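Local coordinates for putative ABC transporter (Thermobispora bispora, PDB 4PE6), which probably serves as the solute-binding component of an ABC transporter for sugar-like compounds and here holds a trihydroxybutanoic acid in its pocket, at residues G26-N30 against G186-G190; G31-T35 against P305-A309; V210-G216 against P231-E236. One frame throughout, in Å; residues are numbered along the deposited sequence.

Overall arrangement
The fold is that of a two-domain periplasmic binding protein, with the ligand LTH between the domains. Contacts 1 and 2 have their centres about 11 Å apart, and both touch LTH. Their first segments are continuous: 26-30 leads into helix 31-49, and 31-35 is its first turn. The segments of contacts 1 and 2 alternate along the chain, so distant loops 186-190 and 305-309 meet one ligand-binding stretch. Contact 3 lies within the second domain, between strands 209-211 and 232-235, centred about 14 Å from contact 1 and 15 Å from contact 2. Along the chain it follows contact 1 and falls between the segments of contact 2. The C188-C213 disulfide ties it to contact 1.

Contact 1 of 3, residues G26-N30 against G186-G190; sequences GFIGN and GMCDG. With LTH ((2R,3S)-2,3,4-trihydroxybutanoic acid), chain C.
Two loops meet here, each just before a helix. Segment 26-30 follows strand 20-25 and is irregular: F27 is extended (-158/128), and N30 is extended at the N-cap of helix 31-49. Segment 186-190 makes a tight turn closed by D189 N to G186 O at 3.0 Å. M187 (59/27) and C188 (48/35) both have positive phi in this turn. The nearest CA atoms across the contact are those of N30 and D189, 4.8 Å apart. N30 has chi1 p (78°) and chi2 40°. Its CA-to-CB bond points toward 186-190, and ND2 donates to M187 O at 3.1 Å. The same ND2 donates to LTH O at 3.0 Å, almost linearly. OD1 accepts from R33 N in the first turn of helix 31-49, the N-cap bond. One amide thus serves helix, facing loop and ligand at once. In a two-domain periplasmic binding protein these loops come from different domains and meet beside the ligand, consistent with a closed, ligand-bound form. C188 lines the same pocket: chi1 is m, SG lies 3.6 Å from LTH O1, and SG forms a disulfide with C213. M187, a selenomethionine, curls with all three chi angles m. Its CE comes over the face of the F27 ring, 3.9 Å from the centroid, as a CH-pi contact; CE to F27 CZ is 3.7 Å. F27 has chi1 t and chi2 62°. SE lies obliquely to the ring. D189 (chi1 t) places CB 3.6 Å from G29 O and 3.8 Å from N30 CB, while OD2 bonds to T192 OG1 at the start of helix 190-200.

Contact 2 of 3, residues G31-T35 against P305-A309; sequences GWRQT and PDEYA. With LTH ((2R,3S)-2,3,4-trihydroxybutanoic acid), chain C.
Residues 31-35 form the first turn of helix 31-49, with T35 N bonded to G31 O at 3.0 Å. Residues 305-309 have no regular structure; E307 and Y308 are extended after a bend at D306 (-89/3). The nearest CA pairs are T35 with Y308 at 6.1 Å and G31 with D306 at 6.9 Å. One direct hydrogen bond joins the segments: Y308 N donates to T35 OG1 at 3.2 Å, with T35 chi1 m. Water 1 adds a bridge, donating to G31 O and to D306 O at 2.7 Å each; its bond from T35 OG1 at 3.4 Å is weak. Aromatic packing centres on Y308. Y308 (chi1 m, chi2 65°) presents a ring face to W32 N and to W32 CB, which lies 4.2 Å from the ring centroid in a CH-pi contact. The indole meets it as an offset edge-to-face pair, with centroids 5.8 Å apart and planes at 79°. Y308 CE1 reaches 3.2 Å from G31 C, and a side chain on G31 would collide with it. Ligand binding uses the neighbouring residues. W32 (chi1 t) lays a face of its indole against LTH, CE3 being 3.5 Å from LTH C1, and its NE1 bonds to S259 O. R33 points away from 305-309; its NE donates to LTH O and to LTH O2, both at 3.0 Å. At the margin D306 makes a salt bridge to R240 of helix 239-247 and E307 one to K39 of helix 31-49. The loop follows helix 293-302 and lies against the first turn of helix 31-49; Y308 also touches M258 of strand 255-258.

Contact 3 of 3, residues V210-G216 against P231-E236; sequences VIGCGDG and PAVTFE
V210 and I211 end strand 209-211, which runs parallel to the weakly bonded strand 232-235. V210 N donates to A232 O at 2.8 Å. Beyond I211 the first segment leaves the strand: G212 is extended, G214 has positive phi (47/50), and D215 stands at the N-cap position of helix 216-226. The backbones stay close to the end, with CA atoms 4.0 Å apart for both G214-E236 and G216-F235. T234 O receives two weak bonds, from D215 N at 3.1 Å and from G216 N at 2.7 Å. A CB on G216 would strike T234 O and V233. These are the two strands of a beta-alpha-beta unit of a periplasmic binding protein domain, with helix 216-226 as the link. Among the side chains T234 is central. With chi1 p its OG1 accepts from G212 N at 2.9 Å. Water 2 donates to V210 O at 3.0 Å and D215 OD1 at 2.9 Å, and accepts from T234 N at 3.0 Å. D215 (chi1 p) holds the loop by its OD2, 2.8 Å from C213 N. V210 CG2 packs on P231 CG at 3.8 Å, and V210 and V233 both touch V219. F235 CD1 lies 3.7 Å from G216 C. E236 (chi1 m, chi2 p) folds back so that CG is 3.0 Å from G214 O and OE1 bonds to Y217 N. C213 turns away to its disulfide with C188.

Contact 1 of 3, residues G26-N30 against G186-G190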
ATOM      1  N   GLY A  26     -11.475   0.292  -2.380  1.00 16.45           N
ATOM      2  CA  GLY A  26     -11.948   1.567  -1.860  1.00 17.07           C
ATOM      3  C   GLY A  26     -11.315   2.843  -2.423  1.00 17.08           C
ATOM      4  O   GLY A  26     -11.867   3.898  -2.262  1.00 17.84           O
ATOM      5  N   PHE A  27     -10.177   2.751  -3.106  1.00 16.53           N
ATOM      6  CA  PHE A  27      -9.513   3.928  -3.635  1.00 16.80           C
ATOM      7  C   PHE A  27      -8.606   3.511  -4.759  1.00 16.60           C
ATOM      8  O   PHE A  27      -7.822   2.590  -4.596  1.00 15.96           O
ATOM      9  CB  PHE A  27      -8.684   4.657  -2.556  1.00 16.79           C
ATOM     10  CG  PHE A  27      -7.994   5.900  -3.066  1.00 17.17           C
ATOM     11  CD1 PHE A  27      -8.744   6.972  -3.561  1.00 17.95           C
ATOM     12  CD2 PHE A  27      -6.616   6.010  -3.070  1.00 17.00           C
ATOM     13  CE1 PHE A  27      -8.121   8.114  -4.036  1.00 18.33           C
ATOM     14  CE2 PHE A  27      -5.991   7.159  -3.545  1.00 17.27           C
ATOM     15  CZ  PHE A  27      -6.752   8.209  -4.031  1.00 18.01           C
ATOM     16  N   ILE A  28      -8.745   4.170  -5.911  1.00 17.18           N
ATOM     17  CA  ILE A  28      -7.963   3.832  -7.094  1.00 17.36           C
ATOM     18  C   ILE A  28      -7.079   4.995  -7.583  1.00 17.81           C
ATOM     19  O   ILE A  28      -6.298   4.838  -8.545  1.00 17.98           O
ATOM     20  CB  ILE A  28      -8.886   3.296  -8.222  1.00 18.00           C
ATOM     21  CG1 ILE A  28      -8.074   2.704  -9.385  1.00 18.31           C
ATOM     22  CG2 ILE A  28      -9.842   4.376  -8.711  1.00 19.13           C
ATOM     23  CD1 ILE A  28      -7.071   1.652  -8.961  1.00 17.49           C
ATOM     24  N   GLY A  29      -7.149   6.128  -6.888  1.00 17.99           N
ATOM     25  CA  GLY A  29      -6.467   7.361  -7.307  1.00 18.44           C
ATOM     26  C   GLY A  29      -4.993   7.504  -6.958  1.00 17.99           C
ATOM     27  O   GLY A  29      -4.554   8.590  -6.601  1.00 18.39           O
ATOM     28  N   ASN A  30      -4.241   6.412  -7.016  1.00 17.22           N
ATOM     29  CA  ASN A  30      -2.793   6.473  -6.945  1.00 17.08           C
ATOM     30  C   ASN A  30      -2.201   5.266  -7.663  1.00 16.85           C
ATOM     31  O   ASN A  30      -2.887   4.266  -7.919  1.00 16.50           O
ATOM     32  CB  ASN A  30      -2.267   6.656  -5.494  1.00 16.73           C
ATOM     33  CG  ASN A  30      -2.298   5.362  -4.669  1.00 16.06           C
ATOM     34  OD1 ASN A  30      -1.989   4.282  -5.167  1.00 15.88           O
ATOM     35  ND2 ASN A  30      -2.641   5.481  -3.383  1.00 15.99           N
ATOM     36  N   GLY A 186      -1.576  13.842   0.657  1.00 17.07           N
ATOM     37  CA  GLY A 186      -1.087  13.446  -0.658  1.00 17.39           C
ATOM     38  C   GLY A 186      -1.795  12.255  -1.288  1.00 17.74           C
ATOM     39  O   GLY A 186      -1.647  12.041  -2.485  1.00 18.25           O
HETATM   40  N   MSE A 187      -2.538  11.465  -0.500  1.00 17.68           N
HETATM   41  CA  MSE A 187      -3.202  10.233  -0.999  1.00 18.16           C
HETATM   42  C   MSE A 187      -2.227   9.198  -1.592  1.00 17.76           C
HETATM   43  O   MSE A 187      -2.619   8.372  -2.400  1.00 17.16           O
HETATM   44  CB  MSE A 187      -4.336  10.551  -2.005  1.00 19.43           C
HETATM   45  CG  MSE A 187      -5.332  11.612  -1.543  1.00 20.55           C
HETATM   46 SE   MSE A 187      -6.360  11.070   0.059  1.00 21.61          SE
HETATM   47  CE  MSE A 187      -7.488   9.671  -0.712  1.00 21.38           C
ATOM     48  N   CYS A 188      -0.972   9.215  -1.135  1.00 17.62           N
ATOM     49  CA  CYS A 188       0.146   8.417  -1.728  1.00 17.68           C
ATOM     50  C   CYS A 188       0.198   8.550  -3.251  1.00 18.13           C
ATOM     51  O   CYS A 188       0.524   7.603  -3.967  1.00 17.95           O
ATOM     52  CB  CYS A 188       0.096   6.941  -1.339  1.00 17.76           C
ATOM     53  SG  CYS A 188      -0.348   6.634   0.379  1.00 17.68           S
ATOM     54  N   ASP A 189      -0.135   9.742  -3.726  1.00 18.68           N
ATOM     55  CA  ASP A 189      -0.164  10.041  -5.157  1.00 19.45           C
ATOM     56  C   ASP A 189       0.776  11.197  -5.440  1.00 19.49           C
ATOM     57  O   ASP A 189       0.599  12.272  -4.905  1.00 19.23           O
ATOM     58  CB  ASP A 189      -1.566  10.424  -5.592  1.00 20.21           C
ATOM     59  CG  ASP A 189      -1.643  10.741  -7.072  1.00 21.37           C
ATOM     60  OD1 ASP A 189      -1.185   9.898  -7.863  1.00 21.82           O
ATOM     61  OD2 ASP A 189      -2.154  11.831  -7.449  1.00 22.32           O
ATOM     62  N   GLY A 190       1.765  10.973  -6.298  1.00 19.80           N
ATOM     63  CA  GLY A 190       2.766  11.996  -6.603  1.00 20.03           C
ATOM     64  C   GLY A 190       2.196  13.347  -7.024  1.00 20.32           C
ATOM     65  O   GLY A 190       2.573  14.392  -6.464  1.00 20.04           O
TER
HETATM   66  O1  LTH C 401      -0.514   3.376  -1.055  1.00 23.17           O
HETATM   67  C1  LTH C 401      -1.686   2.872  -0.895  1.00 19.98           C
HETATM   68  O   LTH C 401      -2.709   3.170  -1.548  1.00 18.42           O
HETATM   69  C2  LTH C 401      -1.852   1.724   0.130  1.00 17.06           C
HETATM   70  O2  LTH C 401      -3.238   1.308   0.226  1.00 16.65           O
HETATM   71  C3  LTH C 401      -1.404   2.134   1.517  1.00 17.81           C
HETATM   72  O3  LTH C 401      -2.159   3.262   1.955  1.00 17.79           O
HETATM   73  C4  LTH C 401      -1.662   0.966   2.489  1.00 17.90           C
HETATM   74  O4  LTH C 401      -0.789  -0.112   2.061  1.00 16.32           O

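Contact 2 of 3, residues G31-T35 against P305-A309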
ATOM      1  N   GLY A  31      -0.930   5.371  -8.028  1.00 17.16           N
ATOM      2  CA  GLY A  31      -0.289   4.377  -8.885  1.00 17.35           C
ATOM      3  C   GLY A  31      -0.089   3.047  -8.167  1.00 16.70           C
ATOM      4  O   GLY A  31      -0.063   1.995  -8.803  1.00 16.63           O
ATOM      5  N   TRP A  32       0.048   3.104  -6.828  1.00 16.03           N
ATOM      6  CA  TRP A  32       0.220   1.886  -6.029  1.00 15.60           C
ATOM      7  C   TRP A  32      -1.040   1.021  -6.186  1.00 15.36           C
ATOM      8  O   TRP A  32      -0.964  -0.189  -6.411  1.00 15.21           O
ATOM      9  CB  TRP A  32       0.511   2.260  -4.554  1.00 15.28           C
ATOM     10  CG  TRP A  32       0.801   1.092  -3.639  1.00 15.03           C
ATOM     11  CD1 TRP A  32       2.020   0.675  -3.219  1.00 15.53           C
ATOM     12  CD2 TRP A  32      -0.160   0.226  -3.000  1.00 14.57           C
ATOM     13  NE1 TRP A  32       1.890  -0.427  -2.401  1.00 15.44           N
ATOM     14  CE2 TRP A  32       0.565  -0.705  -2.230  1.00 14.73           C
ATOM     15  CE3 TRP A  32      -1.553   0.137  -3.023  1.00 14.16           C
ATOM     16  CZ2 TRP A  32      -0.052  -1.704  -1.491  1.00 14.51           C
ATOM     17  CZ3 TRP A  32      -2.171  -0.832  -2.294  1.00 13.95           C
ATOM     18  CH2 TRP A  32      -1.421  -1.747  -1.511  1.00 14.16           C
ATOM     19  N   ARG A  33      -2.205   1.656  -6.096  1.00 15.55           N
ATOM     20  CA  ARG A  33      -3.475   0.949  -6.198  1.00 15.65           C
ATOM     21  C   ARG A  33      -3.685   0.401  -7.605  1.00 16.80           C
ATOM     22  O   ARG A  33      -4.285  -0.649  -7.784  1.00 16.14           O
ATOM     23  CB  ARG A  33      -4.630   1.862  -5.818  1.00 15.43           C
ATOM     24  CG  ARG A  33      -4.704   2.236  -4.347  1.00 15.15           C
ATOM     25  CD  ARG A  33      -5.128   1.075  -3.431  1.00 14.75           C
ATOM     26  NE  ARG A  33      -5.161   1.561  -2.058  1.00 14.66           N
ATOM     27  CZ  ARG A  33      -6.251   1.675  -1.281  1.00 14.77           C
ATOM     28  NH1 ARG A  33      -7.428   1.280  -1.675  1.00 14.80           N
ATOM     29  NH2 ARG A  33      -6.133   2.185  -0.071  1.00 15.09           N
ATOM     30  N   GLN A  34      -3.188   1.134  -8.590  1.00 18.71           N
ATOM     31  CA  GLN A  34      -3.245   0.663  -9.966  1.00 20.85           C
ATOM     32  C   GLN A  34      -2.370  -0.569 -10.198  1.00 20.48           C
ATOM     33  O   GLN A  34      -2.790  -1.480 -10.885  1.00 21.01           O
ATOM     34  CB  GLN A  34      -2.937   1.794 -10.930  1.00 23.63           C
ATOM     35  CG  GLN A  34      -4.179   2.647 -11.099  1.00 26.27           C
ATOM     36  CD  GLN A  34      -3.889   4.057 -11.490  1.00 30.04           C
ATOM     37  OE1 GLN A  34      -2.939   4.332 -12.217  1.00 33.37           O
ATOM     38  NE2 GLN A  34      -4.715   4.978 -11.005  1.00 31.90           N
ATOM     39  N   THR A  35      -1.202  -0.626  -9.574  1.00 19.67           N
ATOM     40  CA  THR A  35      -0.377  -1.815  -9.661  1.00 19.48           C
ATOM     41  C   THR A  35      -1.063  -2.963  -8.906  1.00 18.60           C
ATOM     42  O   THR A  35      -1.069  -4.116  -9.363  1.00 18.39           O
ATOM     43  CB  THR A  35       1.040  -1.564  -9.130  1.00 19.80           C
ATOM     44  OG1 THR A  35       1.721  -0.660 -10.002  1.00 20.28           O
ATOM     45  CG2 THR A  35       1.828  -2.869  -9.060  1.00 20.24           C
ATOM     46  N   PRO A 305       8.178   2.123 -15.772  1.00 36.73           N
ATOM     47  CA  PRO A 305       8.206   3.372 -15.022  1.00 35.77           C
ATOM     48  C   PRO A 305       7.053   3.514 -14.012  1.00 34.72           C
ATOM     49  O   PRO A 305       7.289   3.913 -12.864  1.00 32.77           O
ATOM     50  CB  PRO A 305       8.126   4.448 -16.118  1.00 36.96           C
ATOM     51  CG  PRO A 305       8.682   3.790 -17.334  1.00 38.40           C
ATOM     52  CD  PRO A 305       8.262   2.356 -17.230  1.00 38.75           C
ATOM     53  N   ASP A 306       5.841   3.171 -14.433  1.00 34.64           N
ATOM     54  CA  ASP A 306       4.673   3.289 -13.559  1.00 34.69           C
ATOM     55  C   ASP A 306       4.392   2.050 -12.697  1.00 31.69           C
ATOM     56  O   ASP A 306       3.393   2.016 -11.985  1.00 31.12           O
ATOM     57  CB  ASP A 306       3.440   3.635 -14.386  1.00 37.14           C
ATOM     58  CG  ASP A 306       3.549   4.989 -15.027  1.00 40.58           C
ATOM     59  OD1 ASP A 306       3.674   5.990 -14.297  1.00 43.37           O
ATOM     60  OD2 ASP A 306       3.514   5.072 -16.266  1.00 45.25           O
ATOM     61  N   GLU A 307       5.246   1.035 -12.781  1.00 29.77           N
ATOM     62  CA  GLU A 307       5.019  -0.221 -12.079  1.00 27.61           C
ATOM     63  C   GLU A 307       5.674  -0.151 -10.712  1.00 25.38           C
ATOM     64  O   GLU A 307       6.857   0.126 -10.607  1.00 24.67           O
ATOM     65  CB  GLU A 307       5.596  -1.402 -12.844  1.00 28.58           C
ATOM     66  CG  GLU A 307       5.388  -2.755 -12.174  1.00 28.08           C
ATOM     67  CD  GLU A 307       6.128  -3.885 -12.879  1.00 29.54           C
ATOM     68  OE1 GLU A 307       6.871  -3.594 -13.843  1.00 30.60           O
ATOM     69  OE2 GLU A 307       5.974  -5.054 -12.466  1.00 29.32           O
ATOM     70  N   TYR A 308       4.880  -0.398  -9.676  1.00 23.16           N
ATOM     71  CA  TYR A 308       5.368  -0.414  -8.309  1.00 21.96           C
ATOM     72  C   TYR A 308       5.929  -1.802  -7.972  1.00 21.85           C
ATOM     73  O   TYR A 308       5.415  -2.833  -8.424  1.00 22.42           O
ATOM     74  CB  TYR A 308       4.234  -0.033  -7.332  1.00 21.18           C
ATOM     75  CG  TYR A 308       3.910   1.440  -7.341  1.00 21.05           C
ATOM     76  CD1 TYR A 308       3.381   2.051  -8.479  1.00 21.69           C
ATOM     77  CD2 TYR A 308       4.168   2.237  -6.228  1.00 20.87           C
ATOM     78  CE1 TYR A 308       3.082   3.398  -8.491  1.00 22.04           C
ATOM     79  CE2 TYR A 308       3.872   3.590  -6.230  1.00 21.16           C
ATOM     80  CZ  TYR A 308       3.327   4.165  -7.365  1.00 21.68           C
ATOM     81  OH  TYR A 308       3.024   5.493  -7.394  1.00 22.09           O
ATOM     82  N   ALA A 309       6.977  -1.821  -7.164  1.00 21.92           N
ATOM     83  CA  ALA A 309       7.575  -3.062  -6.700  1.00 22.19           C
ATOM     84  C   ALA A 309       6.529  -3.851  -5.920  1.00 21.78           C
ATOM     85  O   ALA A 309       5.776  -3.280  -5.096  1.00 21.21           O
ATOM     86  CB  ALA A 309       8.794  -2.782  -5.829  1.00 22.55           C
TER
HETATM   87  O1  LTH C 401      -0.514   3.376  -1.055  1.00 23.17           O
HETATM   88  C1  LTH C 401      -1.686   2.872  -0.895  1.00 19.98           C
HETATM   89  O   LTH C 401      -2.709   3.170  -1.548  1.00 18.42           O
HETATM   90  C2  LTH C 401      -1.852   1.724   0.130  1.00 17.06           C
HETATM   91  O2  LTH C 401      -3.238   1.308   0.226  1.00 16.65           O
HETATM   92  C3  LTH C 401      -1.404   2.134   1.517  1.00 17.81           C
HETATM   93  O3  LTH C 401      -2.159   3.262   1.955  1.00 17.79           O
HETATM   94  C4  LTH C 401      -1.662   0.966   2.489  1.00 17.90           C
HETATM   95  O4  LTH C 401      -0.789  -0.112   2.061  1.00 16.32           O
HETATM   96  O   HOH W   1       0.830   2.354 -11.319  1.00 28.46           O

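Contact 3 of 3, residues V210-G216 against P231-E236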
ATOM      1  N   VAL A 210      10.810  15.711   3.627  1.00 18.94           N
ATOM      2  CA  VAL A 210       9.384  15.517   3.486  1.00 18.61           C
ATOM      3  C   VAL A 210       9.043  14.057   3.705  1.00 18.55           C
ATOM      4  O   VAL A 210       9.412  13.192   2.904  1.00 18.82           O
ATOM      5  CB  VAL A 210       8.883  15.991   2.120  1.00 18.45           C
ATOM      6  CG1 VAL A 210       7.374  15.852   2.049  1.00 18.27           C
ATOM      7  CG2 VAL A 210       9.332  17.426   1.884  1.00 18.57           C
ATOM      8  N   ILE A 211       8.359  13.797   4.820  1.00 18.16           N
ATOM      9  CA  ILE A 211       7.994  12.454   5.229  1.00 18.24           C
ATOM     10  C   ILE A 211       6.603  12.180   4.681  1.00 17.82           C
ATOM     11  O   ILE A 211       5.597  12.734   5.165  1.00 17.50           O
ATOM     12  CB  ILE A 211       8.020  12.298   6.760  1.00 18.54           C
ATOM     13  CG1 ILE A 211       9.430  12.566   7.295  1.00 19.10           C
ATOM     14  CG2 ILE A 211       7.589  10.899   7.156  1.00 18.75           C
ATOM     15  CD1 ILE A 211       9.556  12.513   8.806  1.00 19.67           C
ATOM     16  N   GLY A 212       6.554  11.335   3.667  1.00 17.71           N
ATOM     17  CA  GLY A 212       5.323  11.077   2.970  1.00 17.87           C
ATOM     18  C   GLY A 212       4.992   9.622   2.820  1.00 18.21           C
ATOM     19  O   GLY A 212       5.552   8.759   3.514  1.00 18.75           O
ATOM     20  N   CYS A 213       4.079   9.366   1.885  1.00 18.39           N
ATOM     21  CA  CYS A 213       3.580   8.037   1.576  1.00 18.66           C
ATOM     22  C   CYS A 213       3.864   7.762   0.100  1.00 19.19           C
ATOM     23  O   CYS A 213       3.046   8.094  -0.757  1.00 19.14           O
ATOM     24  CB  CYS A 213       2.075   7.972   1.824  1.00 18.66           C
ATOM     25  SG  CYS A 213       1.343   6.366   1.471  1.00 18.94           S
ATOM     26  N   GLY A 214       5.040   7.216  -0.185  1.00 19.60           N
ATOM     27  CA  GLY A 214       5.425   6.846  -1.548  1.00 20.26           C
ATOM     28  C   GLY A 214       5.122   7.953  -2.551  1.00 20.55           C
ATOM     29  O   GLY A 214       4.516   7.713  -3.583  1.00 21.88           O
ATOM     30  N   ASP A 215       5.541   9.173  -2.251  1.00 20.30           N
ATOM     31  CA  ASP A 215       5.162  10.329  -3.052  1.00 20.31           C
ATOM     32  C   ASP A 215       6.340  11.235  -3.367  1.00 20.25           C
ATOM     33  O   ASP A 215       6.150  12.335  -3.903  1.00 19.84           O
ATOM     34  CB  ASP A 215       4.115  11.125  -2.276  1.00 20.21           C
ATOM     35  CG  ASP A 215       4.540  11.377  -0.844  1.00 20.14           C
ATOM     36  OD1 ASP A 215       5.770  11.440  -0.614  1.00 20.52           O
ATOM     37  OD2 ASP A 215       3.661  11.493   0.057  1.00 19.85           O
ATOM     38  N   GLY A 216       7.545  10.772  -3.045  1.00 20.38           N
ATOM     39  CA  GLY A 216       8.752  11.599  -3.132  1.00 21.03           C
ATOM     40  C   GLY A 216       9.069  12.165  -4.512  1.00 21.92           C
ATOM     41  O   GLY A 216       9.695  13.215  -4.618  1.00 21.76           O
ATOM     42  N   PRO A 231      14.750  18.159  -0.910  1.00 22.20           N
ATOM     43  CA  PRO A 231      15.019  17.584   0.429  1.00 21.53           C
ATOM     44  C   PRO A 231      15.110  16.074   0.437  1.00 20.68           C
ATOM     45  O   PRO A 231      14.943  15.449  -0.596  1.00 20.23           O
ATOM     46  CB  PRO A 231      13.796  18.026   1.240  1.00 21.37           C
ATOM     47  CG  PRO A 231      12.711  18.088   0.226  1.00 21.45           C
ATOM     48  CD  PRO A 231      13.346  18.591  -1.040  1.00 21.99           C
ATOM     49  N   ALA A 232      15.362  15.470   1.609  1.00 20.20           N
ATOM     50  CA  ALA A 232      15.175  14.023   1.745  1.00 19.72           C
ATOM     51  C   ALA A 232      13.695  13.722   1.576  1.00 19.09           C
ATOM     52  O   ALA A 232      12.857  14.368   2.197  1.00 18.63           O
ATOM     53  CB  ALA A 232      15.679  13.518   3.102  1.00 19.93           C
ATOM     54  N   VAL A 233      13.370  12.775   0.707  1.00 19.11           N
ATOM     55  CA  VAL A 233      11.978  12.410   0.443  1.00 18.82           C
ATOM     56  C   VAL A 233      11.727  10.911   0.595  1.00 18.94           C
ATOM     57  O   VAL A 233      12.656  10.099   0.746  1.00 19.55           O
ATOM     58  CB  VAL A 233      11.518  12.878  -0.970  1.00 18.84           C
ATOM     59  CG1 VAL A 233      11.532  14.396  -1.069  1.00 18.86           C
ATOM     60  CG2 VAL A 233      12.386  12.275  -2.060  1.00 19.50           C
ATOM     61  N   THR A 234      10.454  10.543   0.565  1.00 18.67           N
ATOM     62  CA  THR A 234      10.038   9.151   0.638  1.00 18.74           C
ATOM     63  C   THR A 234       9.497   8.791  -0.731  1.00 19.03           C
ATOM     64  O   THR A 234       8.376   9.137  -1.065  1.00 18.74           O
ATOM     65  CB  THR A 234       8.964   8.942   1.719  1.00 18.56           C
ATOM     66  OG1 THR A 234       7.861   9.841   1.509  1.00 18.03           O
ATOM     67  CG2 THR A 234       9.550   9.180   3.099  1.00 18.62           C
ATOM     68  N   PHE A 235      10.327   8.131  -1.543  1.00 19.34           N
ATOM     69  CA  PHE A 235       9.960   7.842  -2.905  1.00 19.72           C
ATOM     70  C   PHE A 235       8.926   6.748  -3.037  1.00 19.93           C
ATOM     71  O   PHE A 235       8.868   5.820  -2.235  1.00 19.26           O
ATOM     72  CB  PHE A 235      11.193   7.394  -3.697  1.00 20.55           C
ATOM     73  CG  PHE A 235      12.105   8.514  -4.056  1.00 20.87           C
ATOM     74  CD1 PHE A 235      11.675   9.512  -4.921  1.00 20.95           C
ATOM     75  CD2 PHE A 235      13.394   8.563  -3.565  1.00 21.37           C
ATOM     76  CE1 PHE A 235      12.511  10.551  -5.268  1.00 21.20           C
ATOM     77  CE2 PHE A 235      14.239   9.609  -3.921  1.00 21.67           C
ATOM     78  CZ  PHE A 235      13.791  10.596  -4.771  1.00 21.46           C
ATOM     79  N   GLU A 236       8.168   6.866  -4.119  1.00 19.51           N
ATOM     80  CA  GLU A 236       7.481   5.734  -4.759  1.00 19.81           C
ATOM     81  C   GLU A 236       8.454   4.581  -4.944  1.00 20.03           C
ATOM     82  O   GLU A 236       9.630   4.805  -5.246  1.00 20.48           O
ATOM     83  CB  GLU A 236       6.988   6.130  -6.157  1.00 20.51           C
ATOM     84  CG  GLU A 236       5.910   7.197  -6.197  1.00 21.61           C
ATOM     85  CD  GLU A 236       6.420   8.625  -6.176  1.00 22.52           C
ATOM     86  OE1 GLU A 236       7.620   8.850  -5.934  1.00 22.53           O
ATOM     87  OE2 GLU A 236       5.596   9.536  -6.381  1.00 23.91           O
TER
HETATM   88  O   HOH W   2       8.267  12.521   0.258  1.00 17.71           O